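Local coordinates for protein aminopeptidase C (Lactobacillus rhamnosus, PDB 4K7C) that probably acts as a cysteine aminopeptidase of the papain-like C1 family, removing amino acids from the N-terminal ends of peptides, at residues A[302-310]-A[370-381]. Residues are numbered along the deposited sequence; the frame is centred on the assembly and turned at random.
Sequences KDLAIKQLK and GVDLVDGKPTKW
I306 and W381 form the tight centre of this contact, where helix 302-310 packs across a beta hairpin of the papain-like fold. A type I' turn from V374 to K377 joins its strands, 370-374 and 377-381. The helix lies nearly square to strand 377-381, at 84°. No hydrogen bond links the two segments; side-chain carbons make most of the contact. I306 CG1 comes within 3.6 Å of W381 CH2, and the two side chains cross at about a right angle. L309 CD1 and A305 CB approach the same six-membered ring obliquely, at CZ3. On one face of the indole, V371 CG2 sits 3.5 Å above the plane, displaced from the ring centre toward its margin. CG of W381 is anti to the carbonyl carbon (chi1 -59°), which carries CZ3 and CH2 of the six-membered ring toward the helix. Its NE1 hydrogen-bonds D401 OD1, and F404 stacks on the ring, so helix 401-407 also fixes it. With W381 cut back to alanine, I306, L309 and A305 would probably lose their shared partner, and D401 the indole N-H. The loose side is toward K310, which is exposed. There the extended lysine chain lies obliquely across partly exposed L373, with K310 CE 3.6 Å from L373 CD1. At the other end, buried K302 bends at chi3 (68°). Its NZ forms salt bridges with D401 and D405, while its CE lies 4.1 Å from P378 CG.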
# COMPACT_ATOMS: atom_id res chain seq x y z
N LYS A 302 5.03 43.44 14.54
CA LYS A 302 5.47 43.03 13.20
C LYS A 302 6.75 43.74 12.74
O LYS A 302 7.63 43.16 12.08
CB LYS A 302 4.34 43.27 12.18
CG LYS A 302 3.29 42.22 12.20
CD LYS A 302 1.93 42.68 11.62
CE LYS A 302 2.02 42.93 10.15
NZ LYS A 302 0.80 43.50 9.55
N ASP A 303 6.85 45.05 13.01
CA ASP A 303 8.09 45.79 12.63
C ASP A 303 9.34 45.25 13.27
O ASP A 303 10.35 45.16 12.62
CB ASP A 303 7.97 47.25 12.99
CG ASP A 303 7.02 48.01 12.04
OD1 ASP A 303 6.73 47.52 10.92
OD2 ASP A 303 6.64 49.13 12.43
N LEU A 304 9.25 44.79 14.53
CA LEU A 304 10.36 44.08 15.18
C LEU A 304 10.74 42.79 14.54
O LEU A 304 11.91 42.51 14.32
CB LEU A 304 10.05 43.79 16.66
CG LEU A 304 9.83 45.03 17.55
CD1 LEU A 304 9.27 44.68 18.84
CD2 LEU A 304 11.11 45.83 17.76
N ALA A 305 9.72 41.98 14.16
CA ALA A 305 10.02 40.77 13.42
C ALA A 305 10.73 41.01 12.12
O ALA A 305 11.68 40.30 11.81
CB ALA A 305 8.75 39.92 13.20
N ILE A 306 10.24 41.98 11.33
CA ILE A 306 10.90 42.35 10.10
C ILE A 306 12.37 42.83 10.26
O ILE A 306 13.23 42.47 9.52
CB ILE A 306 10.03 43.41 9.38
CG1 ILE A 306 8.73 42.77 8.94
CG2 ILE A 306 10.72 43.96 8.16
CD1 ILE A 306 7.61 43.77 8.59
N LYS A 307 12.59 43.66 11.28
CA LYS A 307 13.92 44.15 11.63
C LYS A 307 14.89 42.98 11.92
O LYS A 307 16.02 42.88 11.37
CB LYS A 307 13.77 45.09 12.84
CG LYS A 307 15.02 45.88 13.09
CD LYS A 307 14.78 46.89 14.20
CE LYS A 307 15.99 47.82 14.33
NZ LYS A 307 15.80 48.59 15.58
N GLN A 308 14.42 42.01 12.68
CA GLN A 308 15.21 40.84 13.00
C GLN A 308 15.50 39.99 11.72
O GLN A 308 16.64 39.56 11.45
CB GLN A 308 14.54 40.05 14.15
CG GLN A 308 15.35 38.89 14.65
CD GLN A 308 15.04 38.50 16.08
OE1 GLN A 308 14.99 39.36 16.97
NE2 GLN A 308 14.85 37.20 16.32
N LEU A 309 14.46 39.74 10.93
CA LEU A 309 14.67 39.08 9.63
C LEU A 309 15.66 39.80 8.71
O LEU A 309 16.52 39.17 8.09
CB LEU A 309 13.29 38.83 8.91
CG LEU A 309 12.41 37.82 9.68
CD1 LEU A 309 11.01 37.81 9.05
CD2 LEU A 309 13.01 36.40 9.64
N LYS A 310 15.59 41.13 8.66
CA LYS A 310 16.42 41.90 7.75
C LYS A 310 17.90 41.85 8.21
O LYS A 310 18.82 41.94 7.41
CB LYS A 310 15.92 43.33 7.66
CG LYS A 310 14.74 43.57 6.76
CD LYS A 310 14.43 45.06 6.80
CE LYS A 310 13.51 45.45 5.69
NZ LYS A 310 13.07 46.85 5.90
N GLY A 370 11.60 34.29 6.63
CA GLY A 370 11.48 35.12 5.42
C GLY A 370 10.21 35.95 5.54
O GLY A 370 9.33 35.66 6.38
N VAL A 371 10.19 37.01 4.74
CA VAL A 371 9.05 37.94 4.62
C VAL A 371 9.14 38.60 3.29
O VAL A 371 10.24 38.92 2.86
CB VAL A 371 8.97 38.97 5.82
CG1 VAL A 371 10.16 39.95 5.82
CG2 VAL A 371 7.59 39.62 5.83
N ASP A 372 8.02 38.67 2.57
CA ASP A 372 7.93 39.33 1.28
C ASP A 372 7.44 40.72 1.62
O ASP A 372 6.30 40.93 2.17
CB ASP A 372 6.92 38.64 0.35
CG ASP A 372 7.11 38.99 -1.10
OD1 ASP A 372 8.25 39.27 -1.51
OD2 ASP A 372 6.11 38.92 -1.86
N LEU A 373 8.26 41.67 1.18
CA LEU A 373 7.92 43.10 1.36
C LEU A 373 7.66 43.73 -0.01
O LEU A 373 8.53 43.70 -0.89
CB LEU A 373 9.14 43.80 2.01
CG LEU A 373 9.51 43.37 3.41
CD1 LEU A 373 10.73 44.23 3.83
CD2 LEU A 373 8.39 43.50 4.42
N VAL A 374 6.45 44.23 -0.22
CA VAL A 374 6.03 44.86 -1.47
C VAL A 374 5.57 46.28 -1.11
O VAL A 374 4.76 46.49 -0.19
CB VAL A 374 4.86 44.12 -2.15
CG1 VAL A 374 4.50 44.79 -3.50
CG2 VAL A 374 5.21 42.66 -2.46
N ASP A 375 6.15 47.26 -1.80
CA ASP A 375 5.97 48.72 -1.42
C ASP A 375 6.21 48.95 0.09
O ASP A 375 5.50 49.71 0.78
CB ASP A 375 4.59 49.22 -1.84
CG ASP A 375 4.31 49.03 -3.35
OD1 ASP A 375 5.26 49.08 -4.11
OD2 ASP A 375 3.13 48.87 -3.76
N GLY A 376 7.19 48.25 0.61
CA GLY A 376 7.62 48.42 2.01
C GLY A 376 6.71 47.77 3.04
O GLY A 376 6.93 47.97 4.21
N LYS A 377 5.67 47.05 2.62
CA LYS A 377 4.75 46.39 3.59
C LYS A 377 4.79 44.85 3.41
O LYS A 377 4.96 44.36 2.32
CB LYS A 377 3.32 46.85 3.36
CG LYS A 377 3.17 48.38 3.59
CD LYS A 377 1.81 48.71 4.23
CE LYS A 377 1.69 50.20 4.50
NZ LYS A 377 2.88 50.70 5.27
N PRO A 378 4.62 44.11 4.52
CA PRO A 378 4.69 42.65 4.40
C PRO A 378 3.44 42.08 3.74
O PRO A 378 2.33 42.49 4.08
CB PRO A 378 4.77 42.22 5.85
CG PRO A 378 4.13 43.33 6.62
CD PRO A 378 4.66 44.54 5.90
N THR A 379 3.59 41.18 2.76
CA THR A 379 2.37 40.52 2.19
C THR A 379 2.19 39.07 2.68
O THR A 379 1.06 38.54 2.68
CB THR A 379 2.45 40.60 0.65
OG1 THR A 379 3.64 39.95 0.22
CG2 THR A 379 2.46 42.04 0.19
N LYS A 380 3.33 38.45 2.96
CA LYS A 380 3.40 37.05 3.32
C LYS A 380 4.75 36.77 3.99
O LYS A 380 5.69 37.51 3.81
CB LYS A 380 3.17 36.10 2.14
CG LYS A 380 3.98 36.34 0.92
CD LYS A 380 3.42 35.69 -0.33
CE LYS A 380 4.29 35.92 -1.56
NZ LYS A 380 3.56 35.28 -2.68
N TRP A 381 4.73 35.71 4.82
CA TRP A 381 5.82 35.36 5.72
C TRP A 381 6.14 33.90 5.46
O TRP A 381 5.24 33.04 5.24
CB TRP A 381 5.36 35.47 7.16
CG TRP A 381 4.88 36.86 7.54
CD1 TRP A 381 3.65 37.38 7.30
CD2 TRP A 381 5.58 37.82 8.34
NE1 TRP A 381 3.58 38.70 7.77
CE2 TRP A 381 4.76 38.98 8.41
CE3 TRP A 381 6.91 37.87 8.89
CZ2 TRP A 381 5.16 40.13 9.07
CZ3 TRP A 381 7.28 38.99 9.59
CH2 TRP A 381 6.43 40.12 9.65